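Local structure of putative mandelate racemase (Salmonella typhimurium, 2O56) at residues A224-D227 against T228-I232. The protein is a magnesium-binding member of the enolase superfamily of unestablished reaction, probably a hydro-lyase. Sequence-based numbering, arbitrary orientation.
Sequences AFTD and TTSAI
Asp227 and Ser230 close a capping box at the start of helix 228-238, each side chain bonding to the backbone NH of the other. From CB of Asp227, chi1 of 73° places the carboxylate between its own backbone N and carbonyl carbon, over the first turn. There Asp227 OD1 accepts from Ser230 N at 3.3 Å; the bond is long but almost straight (175°), and it meets the oxygen nearly end-on. OD1 also takes the NH of Gly191, so two amides grip this buried oxygen. The other branch, Asp227 OD2, receives a bond from a water oxygen at 2.5 Å, and that water accepts from Thr229 OG1, tying both carboxylate oxygens to the helix start. In return, Ser230 OG accepts from Asp227 N at 3.0 Å, with a more bent angle of 146°, and is also hydrogen-bonded to Leu189 O. CB and CG2 of Thr226 lie against this hydroxyl from one side, with Thr226 CB 3.3 Å from Ser230 OG. One residue further along, Ala231 N donates to Asp227 O at 2.8 Å, the first backbone bond of the helix. The loop joins strand 217-221, which ends in the magnesium ligand Glu221, to helix 228-238, a strand-to-helix connection of the TIM-barrel-like C-terminal domain; Thr228 packs on helix 255-264, and its OG1 is hydrogen-bonded to Asp317 of a second subunit.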
loop_
_atom_site.group_PDB
_atom_site.type_symbol
_atom_site.label_atom_id
_atom_site.label_comp_id
_atom_site.label_asym_id
_atom_site.label_seq_id
_atom_site.Cartn_x
_atom_site.Cartn_y
_atom_site.Cartn_z
ATOM N N ALA A 224 -15.365 -24.233 7.600
ATOM C CA ALA A 224 -15.673 -22.865 8.037
ATOM C C ALA A 224 -16.630 -22.804 9.220
ATOM O O ALA A 224 -17.459 -21.881 9.316
ATOM C CB ALA A 224 -16.178 -22.002 6.852
ATOM N N PHE A 225 -16.506 -23.783 10.128
ATOM C CA PHE A 225 -17.253 -23.776 11.388
ATOM C C PHE A 225 -16.468 -22.898 12.377
ATOM O O PHE A 225 -17.017 -22.329 13.327
ATOM C CB PHE A 225 -17.409 -25.215 11.961
ATOM C CG PHE A 225 -18.262 -26.165 11.103
ATOM C CD1 PHE A 225 -19.256 -25.679 10.251
ATOM C CD2 PHE A 225 -18.078 -27.543 11.188
ATOM C CE1 PHE A 225 -20.036 -26.545 9.488
ATOM C CE2 PHE A 225 -18.853 -28.426 10.432
ATOM C CZ PHE A 225 -19.847 -27.925 9.585
ATOM N N THR A 226 -15.167 -22.813 12.153
ATOM C CA THR A 226 -14.298 -21.918 12.898
ATOM C C THR A 226 -14.370 -20.495 12.310
ATOM O O THR A 226 -14.842 -20.292 11.175
ATOM C CB THR A 226 -12.837 -22.399 12.832
ATOM O OG1 THR A 226 -12.552 -22.878 11.509
ATOM C CG2 THR A 226 -12.583 -23.538 13.841
ATOM N N ASP A 227 -13.914 -19.512 13.087
ATOM C CA ASP A 227 -13.651 -18.191 12.529
ATOM C C ASP A 227 -12.142 -17.948 12.497
ATOM O O ASP A 227 -11.361 -18.867 12.764
ATOM C CB ASP A 227 -14.459 -17.093 13.261
ATOM C CG ASP A 227 -13.932 -16.787 14.676
ATOM O OD1 ASP A 227 -13.062 -17.521 15.189
ATOM O OD2 ASP A 227 -14.411 -15.802 15.293
ATOM N N THR A 228 -11.728 -16.724 12.186
ATOM C CA THR A 228 -10.300 -16.393 12.089
ATOM C C THR A 228 -9.511 -16.765 13.349
ATOM O O THR A 228 -8.486 -17.425 13.266
ATOM C CB THR A 228 -10.096 -14.900 11.767
ATOM O OG1 THR A 228 -10.806 -14.594 10.571
ATOM C CG2 THR A 228 -8.611 -14.571 11.559
ATOM N N THR A 229 -10.015 -16.376 14.509
ATOM C CA THR A 229 -9.301 -16.635 15.765
ATOM C C THR A 229 -9.108 -18.122 16.086
ATOM O O THR A 229 -7.994 -18.563 16.345
ATOM C CB THR A 229 -9.937 -15.845 16.924
ATOM O OG1 THR A 229 -10.002 -14.469 16.533
ATOM C CG2 THR A 229 -9.090 -15.948 18.206
ATOM N N SER A 230 -10.188 -18.890 16.052
ATOM C CA SER A 230 -10.119 -20.325 16.310
ATOM C C SER A 230 -9.423 -21.128 15.214
ATOM O O SER A 230 -8.791 -22.138 15.503
ATOM C CB SER A 230 -11.517 -20.895 16.551
ATOM O OG SER A 230 -12.423 -20.485 15.536
ATOM N N ALA A 231 -9.550 -20.708 13.954
ATOM C CA ALA A 231 -8.816 -21.369 12.864
ATOM C C ALA A 231 -7.312 -21.233 13.093
ATOM O O ALA A 231 -6.545 -22.184 12.880
ATOM C CB ALA A 231 -9.200 -20.760 11.485
ATOM N N ILE A 232 -6.890 -20.049 13.525
ATOM C CA ILE A 232 -5.484 -19.825 13.883
ATOM C C ILE A 232 -5.045 -20.645 15.097
ATOM O O ILE A 232 -3.971 -21.225 15.090
ATOM C CB ILE A 232 -5.151 -18.330 14.068
ATOM C CG1 ILE A 232 -5.188 -17.615 12.701
ATOM C CG2 ILE A 232 -3.769 -18.146 14.739
ATOM C CD1 ILE A 232 -5.319 -16.094 12.815
HETATM O O HOH W 1 -12.901 -14.123 16.321
#